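Long-range contacts in Exo-beta-1,3-glucanase (Streptomyces sp. SirexAA-E, PDB 4PEY), which cleaves laminarin and laminarioligosaccharides as an exo-beta-1,3-glucanase of glycoside hydrolase family 55, yielding glucose and laminaribiose: residues A[300-306]-A[327-333]; A[364-368]-A[392-396]; A[494-498]-A[526-530]; A[531-535]-A[547-552]. The protein carries 1 engineered substitution. Where two conformers were deposited one is given. Numbering follows the deposited sequence.

The four contacts lie in the second of the two parallel beta-helices of a family 55 enzyme. Contacts 1 and 2 join successive coils, centres about 10 Å apart, meeting through Asn304 OD1 and Asn364 ND2 (2.8 Å) and Val332 O and Ser367 N (2.9 Å), away from substrate-binding and catalytic residues. Contact 3, on the same sheet, is centred about 28 Å from contact 2. It touches contact 4, Ser529 OG lying 2.7 Å from Gly534 O. These two edge the glycan pocket: the side chains of Leu530 and Thr552 lie about 4 Å from a bound glucose, and that of Tyr497 about 5 Å from that of Ala458, the engineered alanine at the inferred proton-donor position.

Contact 1 (A[300-306]-A[327-333]); sequences IDRANTV and GDVDGVK
Two consecutive beta-helix coils stack through their turns. Arg302 to Thr305 form a type II turn, Asn304 taking the positive phi (70/13) asparagine tolerates; Gly331 (71/16) does the same opposite it, where a CB would clash with Asn304 OD1. Paths match from Ala303/Asp330 to the parallel bridge Val306-Lys333 (CA-CA 4.8 Å); before that, Asp301 pairs with Gly327, the inverse gamma turn centred on Asp328 adding one residue. Backbone hydrogen bonds are Gly327 N to Ile300 O (2.8 Å), Asn304 N to Asp330 O (2.9 Å) and Lys333 N to Thr305 O (2.9 Å). Thr305 OG1 donates to Arg302 O (2.7 Å). Lys333 NZ donates to Gly331 O (2.8 Å) and to two waters serving Asn304 O and OD1; a third water links Asp301 OD1 to Asp328 N. Apolar contacts are few: Ile300 CG2 meets Val332 CG2 (3.8 Å) and Ala303 CB meets Val329 CB (4.2 Å). The turns join strands 298-300 and 324-326 to 306-309 and 333-335; in the next coil Asn364 is hydrogen-bonded to Asn304, Thr366 to Val332.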
loop_
_atom_site.group_PDB
_atom_site.type_symbol
_atom_site.label_atom_id
_atom_site.label_comp_id
_atom_site.label_asym_id
_atom_site.label_seq_id
_atom_site.Cartn_x
_atom_site.Cartn_y
_atom_site.Cartn_z
ATOM N N ILE A 300 15.461 -4.583 -13.149
ATOM C CA ILE A 300 15.020 -3.438 -13.934
ATOM C C ILE A 300 16.113 -2.376 -13.888
ATOM O O ILE A 300 16.220 -1.625 -12.916
ATOM C CB ILE A 300 13.687 -2.872 -13.404
ATOM C CG1 ILE A 300 12.608 -3.958 -13.424
ATOM C CG2 ILE A 300 13.243 -1.653 -14.220
ATOM C CD1 ILE A 300 11.294 -3.515 -12.837
ATOM N N ASP A 301 16.947 -2.344 -14.926
ATOM C CA ASP A 301 18.101 -1.444 -14.963
ATOM C C ASP A 301 18.072 -0.561 -16.207
ATOM O O ASP A 301 19.110 -0.248 -16.806
ATOM C CB ASP A 301 19.412 -2.235 -14.906
ATOM C CG ASP A 301 20.586 -1.374 -14.484
ATOM O OD1 ASP A 301 20.349 -0.333 -13.832
ATOM O OD2 ASP A 301 21.740 -1.723 -14.811
ATOM N N ARG A 302 16.864 -0.167 -16.592
ATOM C CA ARG A 302 16.655 0.748 -17.703
ATOM C C ARG A 302 15.795 1.896 -17.196
ATOM O O ARG A 302 14.743 1.661 -16.594
ATOM C CB ARG A 302 15.975 0.047 -18.872
ATOM C CG ARG A 302 15.943 0.877 -20.140
ATOM C CD ARG A 302 15.083 0.226 -21.220
ATOM N NE ARG A 302 13.673 0.600 -21.088
ATOM C CZ ARG A 302 12.681 -0.249 -20.839
ATOM N NH1 ARG A 302 11.438 0.198 -20.750
ATOM N NH2 ARG A 302 12.925 -1.544 -20.697
ATOM N N ALA A 303 16.237 3.126 -17.428
ATOM C CA ALA A 303 15.479 4.296 -16.995
ATOM C C ALA A 303 14.051 4.302 -17.554
ATOM O O ALA A 303 13.812 3.860 -18.680
ATOM C CB ALA A 303 16.200 5.565 -17.396
ATOM N N ASN A 304 13.111 4.770 -16.731
ATOM C CA ASN A 304 11.717 4.975 -17.126
ATOM C C ASN A 304 10.914 3.702 -17.377
ATOM O O ASN A 304 9.803 3.761 -17.910
ATOM C CB ASN A 304 11.651 5.883 -18.360
ATOM C CG ASN A 304 11.847 7.329 -17.999
ATOM O OD1 ASN A 304 11.257 7.813 -17.027
ATOM N ND2 ASN A 304 12.708 8.023 -18.742
ATOM N N THR A 305 11.451 2.560 -16.969
ATOM C CA THR A 305 10.729 1.305 -17.142
ATOM C C THR A 305 9.507 1.258 -16.236
ATOM O O THR A 305 9.619 1.484 -15.026
ATOM C CB THR A 305 11.611 0.078 -16.828
ATOM O OG1 THR A 305 12.783 0.092 -17.647
ATOM C CG2 THR A 305 10.853 -1.212 -17.091
ATOM N N VAL A 306 8.352 0.966 -16.830
ATOM C CA VAL A 306 7.128 0.711 -16.085
ATOM C C VAL A 306 6.986 -0.789 -15.836
ATOM O O VAL A 306 7.106 -1.588 -16.765
ATOM C CB VAL A 306 5.880 1.226 -16.845
ATOM C CG1 VAL A 306 4.592 0.878 -16.094
ATOM C CG2 VAL A 306 5.969 2.730 -17.065
ATOM N N GLY A 327 17.824 -0.937 -10.719
ATOM C CA GLY A 327 19.145 -0.341 -10.815
ATOM C C GLY A 327 19.181 1.132 -10.450
ATOM O O GLY A 327 18.162 1.721 -10.060
ATOM N N ASP A 328 20.359 1.733 -10.595
ATOM C CA ASP A 328 20.569 3.135 -10.239
ATOM C C ASP A 328 20.172 4.062 -11.385
ATOM O O ASP A 328 20.995 4.813 -11.922
ATOM C CB ASP A 328 22.027 3.351 -9.842
ATOM C CG ASP A 328 22.415 2.526 -8.643
ATOM O OD1 ASP A 328 21.587 2.409 -7.726
ATOM O OD2 ASP A 328 23.536 1.982 -8.623
ATOM N N VAL A 329 18.898 3.992 -11.747
ATOM C CA VAL A 329 18.368 4.714 -12.893
ATOM C C VAL A 329 17.158 5.575 -12.528
ATOM O O VAL A 329 16.460 5.312 -11.532
ATOM C CB VAL A 329 17.977 3.731 -14.031
ATOM C CG1 VAL A 329 19.216 3.044 -14.589
ATOM C CG2 VAL A 329 16.976 2.695 -13.544
ATOM N N ASP A 330 16.925 6.608 -13.332
ATOM C CA ASP A 330 15.757 7.479 -13.192
ATOM C C ASP A 330 14.448 6.780 -13.550
ATOM O O ASP A 330 14.420 5.902 -14.411
ATOM C CB ASP A 330 15.850 8.699 -14.119
ATOM C CG ASP A 330 16.934 9.699 -13.743
ATOM O OD1 ASP A 330 17.616 9.592 -12.703
ATOM O OD2 ASP A 330 17.067 10.654 -14.527
ATOM N N GLY A 331 13.363 7.214 -12.918
ATOM C CA GLY A 331 12.028 7.065 -13.479
ATOM C C GLY A 331 11.393 5.691 -13.554
ATOM O O GLY A 331 10.412 5.506 -14.272
ATOM N N VAL A 332 11.918 4.717 -12.823
ATOM C CA VAL A 332 11.292 3.399 -12.846
ATOM C C VAL A 332 10.008 3.467 -12.021
ATOM O O VAL A 332 9.974 4.106 -10.973
ATOM C CB VAL A 332 12.258 2.312 -12.320
ATOM C CG1 VAL A 332 11.533 1.003 -12.025
ATOM C CG2 VAL A 332 13.367 2.090 -13.341
ATOM N N LYS A 333 8.945 2.848 -12.523
ATOM C CA LYS A 333 7.641 2.905 -11.879
ATOM C C LYS A 333 7.133 1.492 -11.657
ATOM O O LYS A 333 6.641 0.838 -12.585
ATOM C CB LYS A 333 6.657 3.722 -12.731
ATOM C CG LYS A 333 7.164 5.147 -12.998
ATOM C CD LYS A 333 6.409 5.868 -14.113
ATOM C CE LYS A 333 7.099 7.183 -14.493
ATOM N NZ LYS A 333 8.296 7.017 -15.387
HETATM O O HOH W 1 22.337 0.876 -12.716
HETATM O O HOH W 2 7.830 5.672 -17.805
HETATM O O HOH W 3 8.894 9.746 -15.811
#

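Contact 2 (A[364-368]-A[392-396]); sequences NPTSL and NDTII
This is a buried parallel strand pairing between neighbouring coils of the beta-helix, where each segment leaves a turn and enters the sheet. The touching parts run 18° apart, with Thr366, Ser367 and Leu368 opposite Thr394, Ile395 and Ile396 and CA-CA spacings of 5.1, 4.6 and 4.9 Å. Backbone angles are extended from Pro365 and from Thr394 onward; just before, Asp393 takes positive phi (72/8) to turn the corner, its carboxylate hydrogen-bonded to the backbone of His361. Ile395 donates its N to Thr366 O (3.0 Å) and returns its O to Leu368 N (2.9 Å). CA-H...O contacts back them up, Ser367 CA to Ile395 O (3.1 Å) and Thr394 CA to Thr366 O (3.3 Å). On one face, Leu368 (m, t) and Ile396 (m, m) touch through their CD1 atoms at 3.6 Å. Just before the strand, Pro365 CG lies 3.8 Å from Ile395 CD1; on the face of Ser367 and Ile395, Ser367 OG is hydrogen-bonded to Arg220 of the other beta-helix. The chemistry is thus divided: Leu368 and Ile396 pack on strand 385-389 and Pro365 on Ile395, whereas before the strands begin a water satisfies Thr366 N (3.1 Å) and Asn392 O (2.8 Å), which do not bond directly to each other, and also Thr394 OG1 (2.9 Å), itself hydrogen-bonded to Ser391 O.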
loop_
_atom_site.group_PDB
_atom_site.type_symbol
_atom_site.label_atom_id
_atom_site.label_comp_id
_atom_site.label_asym_id
_atom_site.label_seq_id
_atom_site.Cartn_x
_atom_site.Cartn_y
_atom_site.Cartn_z
ATOM N N ASN A 364 13.187 13.089 -11.945
ATOM C CA ASN A 364 12.457 11.920 -12.426
ATOM C C ASN A 364 12.753 10.718 -11.529
ATOM O O ASN A 364 13.552 9.847 -11.883
ATOM C CB ASN A 364 12.836 11.623 -13.887
ATOM C CG ASN A 364 11.977 10.544 -14.512
ATOM O OD1 ASN A 364 10.882 10.256 -14.032
ATOM N ND2 ASN A 364 12.463 9.949 -15.597
ATOM N N PRO A 365 12.128 10.685 -10.343
ATOM C CA PRO A 365 12.457 9.639 -9.376
ATOM C C PRO A 365 11.917 8.273 -9.745
ATOM O O PRO A 365 11.038 8.143 -10.598
ATOM C CB PRO A 365 11.799 10.135 -8.083
ATOM C CG PRO A 365 10.726 11.057 -8.525
ATOM C CD PRO A 365 11.240 11.711 -9.770
ATOM N N THR A 366 12.449 7.253 -9.084
ATOM C CA THR A 366 11.845 5.931 -9.125
ATOM C C THR A 366 10.781 5.854 -8.036
ATOM O O THR A 366 10.935 6.461 -6.966
ATOM C CB THR A 366 12.927 4.840 -8.963
ATOM O OG1 THR A 366 13.626 4.716 -10.207
ATOM C CG2 THR A 366 12.330 3.475 -8.585
ATOM N N SER A 367 9.688 5.144 -8.321
ATOM C CA SER A 367 8.622 4.979 -7.341
ATOM C C SER A 367 8.180 3.532 -7.181
ATOM O O SER A 367 8.258 2.736 -8.126
ATOM C CB SER A 367 7.406 5.837 -7.719
ATOM O OG SER A 367 6.946 5.552 -9.039
ATOM N N LEU A 368 7.740 3.213 -5.963
ATOM C CA LEU A 368 6.994 1.998 -5.651
ATOM C C LEU A 368 5.583 2.413 -5.274
ATOM O O LEU A 368 5.409 3.232 -4.372
ATOM C CB LEU A 368 7.621 1.221 -4.487
ATOM C CG LEU A 368 9.088 0.807 -4.545
ATOM C CD1 LEU A 368 9.430 0.008 -3.290
ATOM C CD2 LEU A 368 9.376 -0.002 -5.791
ATOM N N ASN A 392 18.427 7.617 -4.034
ATOM C CA ASN A 392 17.987 8.948 -3.633
ATOM C C ASN A 392 16.711 9.347 -4.366
ATOM O O ASN A 392 16.513 8.961 -5.524
ATOM C CB ASN A 392 19.078 9.992 -3.908
ATOM C CG ASN A 392 20.300 9.820 -3.023
ATOM O OD1 ASN A 392 20.291 9.063 -2.060
ATOM N ND2 ASN A 392 21.366 10.534 -3.355
ATOM N N ASP A 393 15.868 10.113 -3.671
ATOM C CA ASP A 393 14.656 10.749 -4.203
ATOM C C ASP A 393 13.517 9.776 -4.492
ATOM O O ASP A 393 12.501 10.164 -5.057
ATOM C CB ASP A 393 14.980 11.566 -5.471
ATOM C CG ASP A 393 16.058 12.606 -5.222
ATOM O OD1 ASP A 393 15.768 13.614 -4.528
ATOM O OD2 ASP A 393 17.202 12.404 -5.691
ATOM N N THR A 394 13.676 8.520 -4.094
ATOM C CA THR A 394 12.653 7.506 -4.341
ATOM C C THR A 394 11.344 7.872 -3.641
ATOM O O THR A 394 11.352 8.385 -2.510
ATOM C CB THR A 394 13.136 6.110 -3.866
ATOM O OG1 THR A 394 14.300 5.740 -4.613
ATOM C CG2 THR A 394 12.058 5.031 -4.047
ATOM N N ILE A 395 10.227 7.618 -4.323
ATOM C CA ILE A 395 8.901 7.796 -3.741
ATOM C C ILE A 395 8.277 6.449 -3.436
ATOM O O ILE A 395 8.191 5.590 -4.315
ATOM C CB ILE A 395 7.941 8.567 -4.682
ATOM C CG1 ILE A 395 8.498 9.949 -5.020
ATOM C CG2 ILE A 395 6.544 8.691 -4.056
ATOM C CD1 ILE A 395 7.753 10.639 -6.153
ATOM N N ILE A 396 7.864 6.259 -2.187
ATOM C CA ILE A 396 7.124 5.074 -1.785
ATOM C C ILE A 396 5.700 5.520 -1.502
ATOM O O ILE A 396 5.430 6.112 -0.456
ATOM C CB ILE A 396 7.724 4.406 -0.531
ATOM C CG1 ILE A 396 9.233 4.200 -0.698
ATOM C CG2 ILE A 396 7.013 3.089 -0.235
ATOM C CD1 ILE A 396 9.595 3.277 -1.821
HETATM O O HOH W 4 14.783 7.310 -7.031
#

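Contact 3 (A[494-498]-A[526-530]); sequences MGSYC and LVVSL
Strands 494-498 and 526-529 are parallel neighbours in adjacent stacked coils of the beta-helix, beside the substrate pocket through Tyr497 and Leu530. The strand axes approach to 4.7 Å, with their N-to-C directions 17° apart, and Gly495, Ser496, Tyr497 and Cys498 face Leu526, Val527, Val528 and Ser529. Backbone hydrogen bonds zigzag along the pair: Leu526 N to Met494 O (2.9 Å), Ser496 N to Leu526 O (3.1 Å), Val528 N to Ser496 O (3.0 Å), Cys498 N to Val528 O (2.8 Å) and Leu530 N to Cys498 O (2.8 Å). Apolar contacts gather around Tyr497 (chi1 -38°): its CD1 meets Val528 CG2 at 3.6 Å, its ring edge meets Leu526 CD1 (from CE1, 4.1 Å), and its CB meets Leu530 CD2 at 4.2 Å. Glycine suits position 495, because a CB would crowd both Tyr497 CE1 and Leu526. Among polar side chains, Ser496 OG is hydrogen-bonded to Asn457, Ser529 OG to Gly534 O and Tyr497 OH to Gln174; the rings of Trp190 and Tyr497 meet edge-to-face (T-shaped). Strand 450-458 flanks 494-498 on its other edge, strand 535-536 lies over the Cys498 face, and beyond Ser529 the chain carries Leu530 to the bound glucose.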
loop_
_atom_site.group_PDB
_atom_site.type_symbol
_atom_site.label_atom_id
_atom_site.label_comp_id
_atom_site.label_asym_id
_atom_site.label_seq_id
_atom_site.Cartn_x
_atom_site.Cartn_y
_atom_site.Cartn_z
ATOM N N MET A 494 1.561 9.257 12.672
ATOM C CA MET A 494 2.218 7.955 12.745
ATOM C C MET A 494 1.823 7.196 13.996
ATOM O O MET A 494 1.897 7.734 15.100
ATOM C CB MET A 494 3.740 8.135 12.712
ATOM C CG MET A 494 4.218 9.075 11.606
ATOM S SD MET A 494 5.987 9.388 11.629
ATOM C CE MET A 494 6.587 7.837 11.056
ATOM N N GLY A 495 1.432 5.935 13.819
ATOM C CA GLY A 495 0.987 5.112 14.934
ATOM C C GLY A 495 1.566 3.712 14.945
ATOM O O GLY A 495 1.736 3.092 13.887
ATOM N N SER A 496 1.869 3.221 16.146
ATOM C CA SER A 496 2.316 1.844 16.353
ATOM C C SER A 496 1.439 1.183 17.410
ATOM O O SER A 496 1.228 1.766 18.471
ATOM C CB SER A 496 3.788 1.811 16.787
ATOM O OG SER A 496 4.203 0.494 17.129
ATOM N N TYR A 497 0.935 -0.019 17.125
ATOM C CA TYR A 497 0.012 -0.712 18.037
ATOM C C TYR A 497 0.625 -2.030 18.505
ATOM O O TYR A 497 1.348 -2.676 17.747
ATOM C CB TYR A 497 -1.345 -0.984 17.368
ATOM C CG TYR A 497 -1.821 0.127 16.459
ATOM C CD1 TYR A 497 -1.699 1.467 16.828
ATOM C CD2 TYR A 497 -2.390 -0.161 15.224
ATOM C CE1 TYR A 497 -2.110 2.486 15.984
ATOM C CE2 TYR A 497 -2.796 0.848 14.373
ATOM C CZ TYR A 497 -2.668 2.170 14.763
ATOM O OH TYR A 497 -3.084 3.180 13.913
ATOM N N CYS A 498 0.353 -2.444 19.742
ATOM C CA CYS A 498 0.842 -3.748 20.184
ATOM C C CYS A 498 -0.297 -4.680 20.587
ATOM O O CYS A 498 -1.372 -4.257 21.014
ATOM C CB CYS A 498 1.857 -3.617 21.336
ATOM S SG CYS A 498 1.207 -3.166 22.965
ATOM N N LEU A 526 1.514 8.406 17.937
ATOM C CA LEU A 526 0.724 7.690 18.936
ATOM C C LEU A 526 1.127 6.232 19.031
ATOM O O LEU A 526 1.596 5.634 18.051
ATOM C CB LEU A 526 -0.769 7.833 18.604
ATOM C CG LEU A 526 -1.221 7.299 17.240
ATOM C CD1 LEU A 526 -2.460 6.398 17.311
ATOM C CD2 LEU A 526 -1.370 8.450 16.244
ATOM N N VAL A 527 0.967 5.671 20.226
ATOM C CA VAL A 527 1.077 4.227 20.407
ATOM C C VAL A 527 -0.175 3.720 21.119
ATOM O O VAL A 527 -0.821 4.449 21.877
ATOM C CB VAL A 527 2.357 3.816 21.186
ATOM C CG1 VAL A 527 3.607 4.243 20.416
ATOM C CG2 VAL A 527 2.363 4.386 22.613
ATOM N N VAL A 528 -0.540 2.472 20.844
ATOM C CA VAL A 528 -1.783 1.919 21.370
ATOM C C VAL A 528 -1.589 0.455 21.727
ATOM O O VAL A 528 -1.077 -0.319 20.905
ATOM C CB VAL A 528 -2.957 2.006 20.349
ATOM C CG1 VAL A 528 -4.274 1.714 21.051
ATOM C CG2 VAL A 528 -3.009 3.362 19.637
ATOM N N SER A 529 -1.971 0.077 22.947
ATOM C CA SER A 529 -2.068 -1.333 23.307
ATOM C C SER A 529 -3.464 -1.833 22.998
ATOM O O SER A 529 -4.444 -1.251 23.456
ATOM C CB SER A 529 -1.766 -1.553 24.795
ATOM O OG SER A 529 -2.117 -2.871 25.196
ATOM N N LEU A 530 -3.557 -2.921 22.240
ATOM C CA LEU A 530 -4.859 -3.466 21.887
ATOM C C LEU A 530 -5.345 -4.396 23.005
ATOM O O LEU A 530 -4.860 -5.524 23.167
ATOM C CB LEU A 530 -4.786 -4.189 20.531
ATOM C CG LEU A 530 -4.166 -3.349 19.396
ATOM C CD1 LEU A 530 -4.063 -4.144 18.105
ATOM C CD2 LEU A 530 -4.947 -2.043 19.184
#

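Contact 4 (A[531-535]-A[547-552]); sequences GGKGQ and TSGDTT
Beginning the second segment, buried Thr547 (chi1 p) donates its OG1 to Gln535 OE1 at 2.6 Å, while the same hydroxyl is hydrogen-bonded to the backbone N of Tyr536. Ser548, extended, points its side chain away; its O and Gln535 OE1 each lie 2.8 Å from one water that can link them. At Gly549 the chain takes phi/psi 74/-176, favourable to glycine, and its O accepts from Gln535 NE2 (2.9 Å). Gln535, folded m, m, therefore uses both ends of its amide on one loop, a task that suits a side chain with a donor and an acceptor. Asp550 then passes over Gly532, with CA atoms 3.9 Å apart; a CB on Gly532 (72/16) would clash with Asp550 CB. Asp550 O also receives a CA-H...O contact from Gly531 CA (3.6 Å). Beyond Thr551 comes Thr552, at positive phi (58/47), with chi1 m; its OG1 accepts from Gly531 N (3.0 Å), and its N donates to a water (2.9 Å) that also takes a weak bond from Gly532 N (3.0 Å). Two irregular surface loops are thus joined by hydrogen bonds and water rather than by apolar packing; Gly532 permits close approach, Gly531 and Gly549 suit positive phi, and Thr552, part of this network, also touches the bound glucose.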
loop_
_atom_site.group_PDB
_atom_site.type_symbol
_atom_site.label_atom_id
_atom_site.label_comp_id
_atom_site.label_asym_id
_atom_site.label_seq_id
_atom_site.Cartn_x
_atom_site.Cartn_y
_atom_site.Cartn_z
ATOM N N GLY A 531 -6.285 -3.904 23.804
ATOM C CA GLY A 531 -6.896 -4.719 24.844
ATOM C C GLY A 531 -5.966 -5.127 25.979
ATOM O O GLY A 531 -6.162 -6.167 26.608
ATOM N N GLY A 532 -4.943 -4.317 26.240
ATOM C CA GLY A 532 -4.023 -4.582 27.335
ATOM C C GLY A 532 -3.072 -5.751 27.121
ATOM O O GLY A 532 -2.465 -6.244 28.074
ATOM N N LYS A 533 -2.933 -6.203 25.878
ATOM C CA LYS A 533 -2.015 -7.295 25.575
ATOM C C LYS A 533 -0.621 -6.718 25.348
ATOM O O LYS A 533 -0.242 -6.366 24.217
ATOM C CB LYS A 533 -2.500 -8.084 24.358
ATOM C CG LYS A 533 -3.895 -8.683 24.537
ATOM C CD LYS A 533 -3.872 -9.803 25.556
ATOM C CE LYS A 533 -5.242 -10.451 25.728
ATOM N NZ LYS A 533 -5.188 -11.473 26.806
ATOM N N GLY A 534 0.140 -6.641 26.438
ATOM C CA GLY A 534 1.387 -5.895 26.472
ATOM C C GLY A 534 1.101 -4.410 26.635
ATOM O O GLY A 534 -0.051 -3.983 26.539
ATOM N N GLN A 535 2.143 -3.620 26.881
ATOM C CA GLN A 535 2.006 -2.162 26.961
ATOM C C GLN A 535 3.249 -1.491 26.394
ATOM O O GLN A 535 4.333 -2.095 26.386
ATOM C CB GLN A 535 1.812 -1.677 28.409
ATOM C CG GLN A 535 0.665 -2.318 29.206
ATOM C CD GLN A 535 -0.718 -1.795 28.833
ATOM O OE1 GLN A 535 -0.859 -0.892 28.016
ATOM N NE2 GLN A 535 -1.745 -2.362 29.455
ATOM N N THR A 547 1.310 3.384 27.770
ATOM C CA THR A 547 -0.087 2.988 27.692
ATOM C C THR A 547 -0.455 2.315 29.016
ATOM O O THR A 547 0.415 1.795 29.724
ATOM C CB THR A 547 -0.357 2.047 26.507
ATOM O OG1 THR A 547 0.480 0.882 26.591
ATOM C CG2 THR A 547 -0.096 2.771 25.180
ATOM N N SER A 548 -1.738 2.349 29.363
ATOM C CA SER A 548 -2.205 1.696 30.587
ATOM C C SER A 548 -3.631 1.199 30.411
ATOM O O SER A 548 -4.316 1.592 29.469
ATOM C CB SER A 548 -2.116 2.647 31.782
ATOM O OG SER A 548 -3.065 3.689 31.686
ATOM N N GLY A 549 -4.073 0.325 31.313
ATOM C CA GLY A 549 -5.411 -0.237 31.242
ATOM C C GLY A 549 -5.555 -1.268 30.136
ATOM O O GLY A 549 -4.580 -1.612 29.461
ATOM N N ASP A 550 -6.770 -1.773 29.954
ATOM C CA ASP A 550 -7.055 -2.677 28.844
ATOM C C ASP A 550 -8.096 -2.078 27.909
ATOM O O ASP A 550 -8.787 -2.803 27.188
ATOM C CB ASP A 550 -7.523 -4.048 29.343
ATOM C CG ASP A 550 -8.843 -3.994 30.112
ATOM O OD1 ASP A 550 -9.440 -2.905 30.246
ATOM O OD2 ASP A 550 -9.297 -5.066 30.576
ATOM N N THR A 551 -8.205 -0.751 27.931
ATOM C CA THR A 551 -9.287 -0.059 27.235
ATOM C C THR A 551 -8.878 0.549 25.886
ATOM O O THR A 551 -9.668 1.255 25.245
ATOM C CB THR A 551 -9.862 1.042 28.128
ATOM O OG1 THR A 551 -8.777 1.816 28.646
ATOM C CG2 THR A 551 -10.640 0.428 29.298
ATOM N N THR A 552 -7.647 0.269 25.459
ATOM C CA THR A 552 -7.180 0.640 24.114
ATOM C C THR A 552 -7.280 2.165 23.887
ATOM O O THR A 552 -7.755 2.648 22.848
ATOM C CB THR A 552 -7.964 -0.158 23.020
ATOM O OG1 THR A 552 -8.022 -1.545 23.392
ATOM C CG2 THR A 552 -7.277 -0.068 21.659
HETATM O O HOH W 5 -5.363 -1.379 26.075
HETATM O O HOH W 6 -3.350 0.234 27.239
#